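Local coordinates for protein glutathione S-transferase (Acinetobacter baumannii, PDB 4MP4) that probably conjugates glutathione to electrophilic substrates, as a two-subunit member of the glutathione S-transferase family, captured without ligand, at residues E118-V123 / Q127-P132; A76-L81 / A89-D94; R102-W107 / F145-K150. All coordinates share one frame; numbering follows the deposited sequence.

Contact 1 of 3, residues E118-V123 / Q127-P132; sequences ERPTDV and QPKSTP
The carbonyl oxygen of Thr131 is gripped by both terminal nitrogens of Arg119, a fork in which one acceptor takes two N-H groups from the end of the guanidinium. Arg119 NH2 lies 3.0 Å from Thr131 O, in the carbonyl plane, and Arg119 NH1 lies 3.1 Å from the same oxygen, somewhat tilted from that plane. Neither bond is straight, as expected when a single atom is shared. Arg119 NH1 also donates to Glu118 O at 3.0 Å, from above the plane of that carbonyl. The bend at chi2 (-72°) folds the arginine chain back so that its head can bridge the end of one helix and the loop opposite. Its NE forms a salt bridge with Asp182, which helps to fix the rotation of the plane. Beside this polar end, Lys129 runs past Arg119 in the opposite direction, and Lys129 CE packs 3.6 Å from Pro120 CG. Val123 CG1 meets the inner part of the lysine chain, 3.9 Å from Lys129 CG. A water links Glu118 OE1 to Pro132 O, a second hold on a carboxylate whose OE2 is hydrogen-bonded to Ser134 OG. At the far end Gln127 N donates to Asp122 O at 3.2 Å. The contact brings the end of helix 113-118 against the surface loop that leads to helix 135-151, with the short helix 122-125 forming the turn between them.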
# COMPACT_ATOMS: atom_id res chain seq x y z
N GLU A 118 2.51 -18.31 2.97
CA GLU A 118 2.90 -19.59 3.57
C GLU A 118 2.68 -19.60 5.07
O GLU A 118 2.75 -20.66 5.71
CB GLU A 118 4.37 -19.92 3.22
CG GLU A 118 4.61 -20.17 1.71
CD GLU A 118 6.08 -20.33 1.32
OE1 GLU A 118 6.87 -20.94 2.07
OE2 GLU A 118 6.45 -19.84 0.23
N ARG A 119 2.45 -18.43 5.65
CA ARG A 119 2.18 -18.32 7.07
C ARG A 119 1.03 -17.36 7.28
O ARG A 119 1.23 -16.24 7.77
CB ARG A 119 3.42 -17.84 7.83
CG ARG A 119 4.63 -18.79 7.77
CD ARG A 119 4.38 -20.04 8.62
NE ARG A 119 5.55 -20.91 8.71
CZ ARG A 119 5.72 -22.01 7.98
NH1 ARG A 119 4.81 -22.37 7.08
NH2 ARG A 119 6.82 -22.75 8.14
N PRO A 120 -0.19 -17.79 6.92
CA PRO A 120 -1.37 -16.91 7.06
C PRO A 120 -1.68 -16.71 8.53
O PRO A 120 -1.14 -17.45 9.36
CB PRO A 120 -2.48 -17.69 6.34
CG PRO A 120 -2.06 -19.13 6.43
CD PRO A 120 -0.54 -19.11 6.36
N THR A 121 -2.51 -15.73 8.88
CA THR A 121 -2.77 -15.44 10.30
C THR A 121 -3.42 -16.61 11.07
O THR A 121 -3.45 -16.61 12.29
CB THR A 121 -3.62 -14.21 10.47
OG1 THR A 121 -4.83 -14.38 9.72
CG2 THR A 121 -2.86 -12.97 9.99
N ASP A 122 -3.94 -17.59 10.34
CA ASP A 122 -4.39 -18.86 10.88
C ASP A 122 -3.34 -19.48 11.81
O ASP A 122 -3.68 -20.08 12.83
CB ASP A 122 -4.69 -19.84 9.72
CG ASP A 122 -5.66 -19.26 8.71
OD1 ASP A 122 -5.27 -18.34 7.94
OD2 ASP A 122 -6.82 -19.72 8.67
N VAL A 123 -2.06 -19.35 11.46
CA VAL A 123 -0.99 -19.92 12.28
C VAL A 123 -0.83 -19.21 13.63
O VAL A 123 -0.46 -19.85 14.63
CB VAL A 123 0.36 -20.01 11.52
CG1 VAL A 123 0.13 -20.58 10.12
CG2 VAL A 123 1.06 -18.66 11.44
N GLN A 127 -3.73 -22.74 14.57
CA GLN A 127 -2.77 -23.83 14.71
C GLN A 127 -1.65 -23.64 13.70
O GLN A 127 -1.87 -23.07 12.64
CB GLN A 127 -3.44 -25.18 14.50
CG GLN A 127 -4.29 -25.23 13.26
CD GLN A 127 -4.47 -26.63 12.73
OE1 GLN A 127 -3.62 -27.50 12.94
NE2 GLN A 127 -5.56 -26.86 12.04
N PRO A 128 -0.45 -24.12 14.02
CA PRO A 128 0.68 -23.96 13.11
C PRO A 128 0.52 -24.75 11.81
O PRO A 128 -0.34 -25.63 11.73
CB PRO A 128 1.86 -24.52 13.91
CG PRO A 128 1.42 -24.47 15.32
CD PRO A 128 -0.05 -24.73 15.30
N LYS A 129 1.30 -24.39 10.80
CA LYS A 129 1.34 -25.18 9.57
C LYS A 129 2.58 -26.08 9.59
O LYS A 129 3.66 -25.65 10.00
CB LYS A 129 1.35 -24.26 8.35
CG LYS A 129 -0.01 -23.77 7.96
CD LYS A 129 -0.03 -23.26 6.53
CE LYS A 129 -1.38 -22.65 6.18
NZ LYS A 129 -2.54 -23.50 6.55
N SER A 130 2.42 -27.33 9.17
CA SER A 130 3.50 -28.31 9.19
C SER A 130 4.56 -27.98 8.15
O SER A 130 5.76 -28.10 8.39
CB SER A 130 2.96 -29.72 8.90
OG SER A 130 1.95 -30.08 9.83
N THR A 131 4.08 -27.57 6.98
CA THR A 131 4.92 -27.26 5.83
C THR A 131 6.05 -26.29 6.15
O THR A 131 5.83 -25.23 6.73
CB THR A 131 4.05 -26.69 4.73
OG1 THR A 131 2.85 -27.48 4.66
CG2 THR A 131 4.77 -26.72 3.40
N PRO A 132 7.28 -26.67 5.77
CA PRO A 132 8.45 -25.80 5.93
C PRO A 132 8.37 -24.63 4.97
O PRO A 132 7.64 -24.70 3.97
CB PRO A 132 9.62 -26.70 5.51
CG PRO A 132 9.10 -28.09 5.58
CD PRO A 132 7.65 -27.99 5.24
O HOH W 1 5.57 -23.05 2.78

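Contact 2 of 3, residues A76-L81 / A89-D94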
# COMPACT_ATOMS: atom_id res chain seq x y z
N ALA A 76 -5.13 3.73 4.04
CA ALA A 76 -6.01 4.84 3.72
C ALA A 76 -6.82 5.20 4.95
O ALA A 76 -6.93 6.37 5.31
CB ALA A 76 -6.93 4.47 2.57
N ILE A 77 -7.40 4.18 5.59
CA ILE A 77 -8.24 4.40 6.76
C ILE A 77 -7.46 5.08 7.88
O ILE A 77 -7.93 6.06 8.47
CB ILE A 77 -8.91 3.10 7.26
CG1 ILE A 77 -10.01 2.66 6.28
CG2 ILE A 77 -9.52 3.29 8.64
CD1 ILE A 77 -10.50 1.25 6.49
N LEU A 78 -6.25 4.58 8.15
CA LEU A 78 -5.39 5.16 9.18
C LEU A 78 -5.07 6.63 8.90
O LEU A 78 -5.24 7.50 9.77
CB LEU A 78 -4.10 4.35 9.36
CG LEU A 78 -4.27 2.98 10.03
CD1 LEU A 78 -3.07 2.09 9.79
CD2 LEU A 78 -4.52 3.16 11.51
N GLU A 79 -4.62 6.90 7.68
CA GLU A 79 -4.29 8.25 7.24
C GLU A 79 -5.48 9.19 7.48
O GLU A 79 -5.33 10.33 7.93
CB GLU A 79 -3.90 8.23 5.76
CG GLU A 79 -2.64 9.01 5.43
CD GLU A 79 -1.37 8.28 5.80
OE1 GLU A 79 -0.88 7.50 4.95
OE2 GLU A 79 -0.84 8.48 6.91
N TYR A 80 -6.67 8.68 7.20
CA TYR A 80 -7.91 9.42 7.36
C TYR A 80 -8.19 9.73 8.82
O TYR A 80 -8.69 10.80 9.17
CB TYR A 80 -9.03 8.60 6.73
CG TYR A 80 -10.40 9.13 6.97
CD1 TYR A 80 -10.80 10.33 6.41
CD2 TYR A 80 -11.30 8.42 7.73
CE1 TYR A 80 -12.06 10.82 6.62
CE2 TYR A 80 -12.57 8.91 7.95
CZ TYR A 80 -12.94 10.11 7.39
OH TYR A 80 -14.21 10.61 7.60
N LEU A 81 -7.86 8.78 9.69
CA LEU A 81 -8.03 8.95 11.12
C LEU A 81 -7.04 9.98 11.70
O LEU A 81 -7.40 10.75 12.59
CB LEU A 81 -7.88 7.60 11.84
CG LEU A 81 -9.02 6.58 11.67
CD1 LEU A 81 -8.82 5.35 12.57
CD2 LEU A 81 -10.37 7.23 11.95
N ALA A 89 -1.43 11.37 17.38
CA ALA A 89 -0.76 10.74 16.26
C ALA A 89 -0.38 9.30 16.61
O ALA A 89 0.02 9.01 17.74
CB ALA A 89 0.46 11.55 15.85
N ILE A 90 -0.51 8.41 15.64
CA ILE A 90 -0.07 7.03 15.80
C ILE A 90 1.04 6.73 14.80
O ILE A 90 1.33 5.59 14.51
CB ILE A 90 -1.23 6.02 15.67
CG1 ILE A 90 -1.88 6.11 14.30
CG2 ILE A 90 -2.28 6.26 16.76
CD1 ILE A 90 -3.08 5.22 14.16
N TYR A 91 1.63 7.81 14.27
CA TYR A 91 2.87 7.79 13.51
C TYR A 91 3.84 8.76 14.19
O TYR A 91 3.41 9.66 14.90
CB TYR A 91 2.63 8.25 12.06
CG TYR A 91 1.85 7.26 11.25
CD1 TYR A 91 2.45 6.11 10.75
CD2 TYR A 91 0.50 7.45 11.01
CE1 TYR A 91 1.73 5.18 10.02
CE2 TYR A 91 -0.23 6.52 10.27
CZ TYR A 91 0.40 5.40 9.78
OH TYR A 91 -0.32 4.48 9.06
N PRO A 92 5.15 8.57 13.98
CA PRO A 92 6.13 9.44 14.66
C PRO A 92 5.91 10.90 14.27
O PRO A 92 5.32 11.17 13.21
CB PRO A 92 7.47 8.94 14.11
CG PRO A 92 7.18 7.54 13.60
CD PRO A 92 5.80 7.60 13.08
N LYS A 93 6.36 11.85 15.10
CA LYS A 93 6.13 13.26 14.79
C LYS A 93 7.18 13.85 13.84
O LYS A 93 6.85 14.69 13.01
CB LYS A 93 5.90 14.12 16.04
CG LYS A 93 7.11 14.30 16.92
CD LYS A 93 6.79 15.15 18.15
CE LYS A 93 7.84 14.94 19.24
NZ LYS A 93 7.95 13.51 19.66
N ASP A 94 8.43 13.43 13.94
CA ASP A 94 9.44 13.87 12.98
C ASP A 94 9.03 13.46 11.56
O ASP A 94 8.63 12.31 11.32
CB ASP A 94 10.81 13.28 13.33
CG ASP A 94 11.85 13.50 12.24
OD1 ASP A 94 11.67 14.41 11.40
OD2 ASP A 94 12.86 12.77 12.21
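Leu78 meets two successive loop residues with its two methyl branches, a small example of how a branched side chain divides its contacts. Leu78 CD2 lies 3.7 Å from Ile90 CD1, and Leu78 CD1 lies 3.7 Å from Tyr91 OH. The leucine points from helix 74-84 toward the loop, with CG opposite its own carbonyl carbon (chi1 -71°), and both partners cross it at about a right angle. Ile90 adopts the less common rotamer in which CG1 sits between backbone N and carbonyl carbon (chi1 61°); the remainder of the chain is extended, which carries CD1 out to the leucine methyl. Tyr91 also points toward the helix, and its ring carries the hydroxyl across the leucine, where Tyr91 OH lies 3.8 Å from Leu78 CB. Glu79 leaves the helix in a different direction but bends at chi2, bringing Glu79 OE2 to 3.9 Å from Tyr91 CE2. Its carboxylate is inclined by 36° to the tyrosine ring, and the approach is oblique.

No hydrogen bond joins the two segments; the polar ends are satisfied by helix 95-110, where the Tyr91 hydroxyl bonds to Gln105 and Glu79 OE2 forms a salt bridge with Arg102. The contact packs helix 74-84, of the thioredoxin-like N-terminal domain, against the linker into helix 95-110 and the helical C-terminal domain. The chemistry is divided: the direct contact is van der Waals packing, methyl against methyl at Ile90 and carbon against polar oxygen at Tyr91 and Glu79, while the buried hydroxyl and carboxylate are both directed to the next helix. The two polar links should limit how far the tyrosine ring and the carboxylate can shift.

Contact 3 of 3, residues R102-W107 / F145-K150; sequences RQIQAW and FFVAEK
Ile104 reaches Val147 first, the two side chains running toward each other tip to tip with Ile104 CD1 4.1 Å from Val147 CG1. One helical turn later, Trp107 supplies the larger part of the contact. Its CG stands opposite the backbone N (chi1 172°), which sends the indole across to the second helix with the six-membered ring leading. Trp107 CH2 comes to 3.7 Å from Val147 CB, while the valine branches spread along the ring: Val147 CG1 lies 3.8 Å from Trp107 CZ3, and Val147 CG2 lies 3.9 Å from Trp107 CZ2. The approach is oblique. At the other end of the indole, NE1 bonds to Asp111, so the polar edge is held within its own part of the chain while the carbon ring meets the valine.

Leu144 of helix 135-151 also touches the tryptophan, and Leu151 touches Ile104, extending the same apolar seam. Val166 of helix 165-178 meets Ile104 from a third helix. Such side-chain packing between helices 95-110 and 135-151 is characteristic of the all-helical C-terminal domain of the glutathione S-transferase fold.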
# COMPACT_ATOMS: atom_id res chain seq x y z
N ARG A 102 5.76 5.10 7.19
CA ARG A 102 4.91 4.80 6.03
C ARG A 102 5.58 3.82 5.08
O ARG A 102 4.93 2.99 4.46
CB ARG A 102 4.52 6.07 5.28
CG ARG A 102 3.50 6.93 6.02
CD ARG A 102 3.03 8.09 5.16
NE ARG A 102 2.10 8.95 5.88
CZ ARG A 102 2.30 10.23 6.15
NH1 ARG A 102 3.41 10.84 5.73
NH2 ARG A 102 1.39 10.92 6.81
N GLN A 103 6.90 3.90 4.99
CA GLN A 103 7.64 3.00 4.11
C GLN A 103 7.60 1.54 4.60
O GLN A 103 7.32 0.62 3.81
CB GLN A 103 9.06 3.49 3.94
CG GLN A 103 10.04 2.45 3.43
CD GLN A 103 11.47 2.93 3.58
OE1 GLN A 103 11.74 4.12 3.47
NE2 GLN A 103 12.38 2.02 3.85
N ILE A 104 7.89 1.34 5.88
CA ILE A 104 7.84 0.02 6.49
C ILE A 104 6.43 -0.58 6.41
O ILE A 104 6.26 -1.75 6.04
CB ILE A 104 8.36 0.05 7.96
CG1 ILE A 104 9.78 0.60 7.99
CG2 ILE A 104 8.32 -1.33 8.57
CD1 ILE A 104 10.75 -0.08 6.94
N GLN A 105 5.43 0.23 6.73
CA GLN A 105 4.02 -0.12 6.54
C GLN A 105 3.67 -0.54 5.09
O GLN A 105 2.95 -1.52 4.88
CB GLN A 105 3.13 1.04 6.97
CG GLN A 105 1.66 0.72 6.97
CD GLN A 105 0.82 1.89 7.46
OE1 GLN A 105 0.67 2.90 6.77
NE2 GLN A 105 0.28 1.77 8.66
N ALA A 106 4.17 0.19 4.10
CA ALA A 106 3.83 -0.13 2.73
C ALA A 106 4.48 -1.45 2.35
O ALA A 106 3.88 -2.32 1.70
CB ALA A 106 4.23 0.99 1.79
N TRP A 107 5.70 -1.60 2.83
CA TRP A 107 6.52 -2.76 2.56
C TRP A 107 5.93 -4.04 3.17
O TRP A 107 5.84 -5.07 2.49
CB TRP A 107 7.93 -2.48 3.08
CG TRP A 107 8.81 -3.65 3.03
CD1 TRP A 107 9.29 -4.27 1.91
CD2 TRP A 107 9.33 -4.36 4.15
NE1 TRP A 107 10.10 -5.33 2.28
CE2 TRP A 107 10.13 -5.40 3.64
CE3 TRP A 107 9.19 -4.21 5.53
CZ2 TRP A 107 10.79 -6.28 4.48
CZ3 TRP A 107 9.85 -5.09 6.36
CH2 TRP A 107 10.64 -6.12 5.83
N PHE A 145 13.80 -10.19 8.89
CA PHE A 145 14.72 -10.15 10.03
C PHE A 145 15.77 -9.07 9.82
O PHE A 145 16.14 -8.35 10.76
CB PHE A 145 15.44 -11.49 10.22
CG PHE A 145 14.53 -12.65 10.53
CD1 PHE A 145 13.32 -12.46 11.17
CD2 PHE A 145 14.92 -13.95 10.19
CE1 PHE A 145 12.49 -13.54 11.46
CE2 PHE A 145 14.10 -15.03 10.47
CZ PHE A 145 12.89 -14.83 11.11
N PHE A 146 16.28 -8.96 8.60
CA PHE A 146 17.30 -7.97 8.29
C PHE A 146 16.80 -6.57 8.60
O PHE A 146 17.41 -5.84 9.38
CB PHE A 146 17.74 -8.08 6.82
CG PHE A 146 18.70 -6.99 6.40
CD1 PHE A 146 20.07 -7.15 6.59
CD2 PHE A 146 18.24 -5.81 5.83
CE1 PHE A 146 20.95 -6.15 6.20
CE2 PHE A 146 19.11 -4.81 5.44
CZ PHE A 146 20.47 -4.98 5.63
N VAL A 147 15.66 -6.22 8.02
CA VAL A 147 15.03 -4.91 8.20
C VAL A 147 14.66 -4.59 9.65
O VAL A 147 14.92 -3.50 10.14
CB VAL A 147 13.80 -4.76 7.28
CG1 VAL A 147 13.10 -3.41 7.52
CG2 VAL A 147 14.20 -4.92 5.82
N ALA A 148 14.04 -5.54 10.34
CA ALA A 148 13.64 -5.30 11.72
C ALA A 148 14.85 -5.19 12.66
O ALA A 148 14.85 -4.37 13.58
CB ALA A 148 12.68 -6.37 12.21
N GLU A 149 15.89 -5.98 12.43
CA GLU A 149 17.07 -5.86 13.28
C GLU A 149 17.83 -4.55 13.04
O GLU A 149 18.37 -3.96 13.98
CB GLU A 149 17.98 -7.09 13.17
CG GLU A 149 18.13 -7.83 14.49
CD GLU A 149 17.98 -9.34 14.35
OE1 GLU A 149 17.82 -10.02 15.38
OE2 GLU A 149 18.00 -9.84 13.20
N LYS A 150 17.84 -4.08 11.80
CA LYS A 150 18.41 -2.77 11.48
C LYS A 150 17.65 -1.62 12.15
O LYS A 150 18.24 -0.76 12.81
CB LYS A 150 18.44 -2.57 9.97
CG LYS A 150 18.97 -1.21 9.55
CD LYS A 150 20.33 -0.91 10.18
CE LYS A 150 20.85 0.45 9.74
NZ LYS A 150 19.77 1.48 9.79

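Overall arrangement
Along the chain, contact 2 closes before contact 3 opens, and contact 1 is nested inside the loop that contact 3 closes. Contacts 2 and 3 have centres about 17 Å apart and touch directly, both drawing on helix 95-110. They thereby join helix 74-84, which follows the thioredoxin-like sheet, to the helical domain, and both also touch the second subunit. Contact 1 lies on the opposite side of the chain's centre from contact 2, their centres about 31 Å apart; its centre is about 22 Å from that of contact 3. The set thus spans a domain junction near the dimer interface, a helix pair and a surface loop.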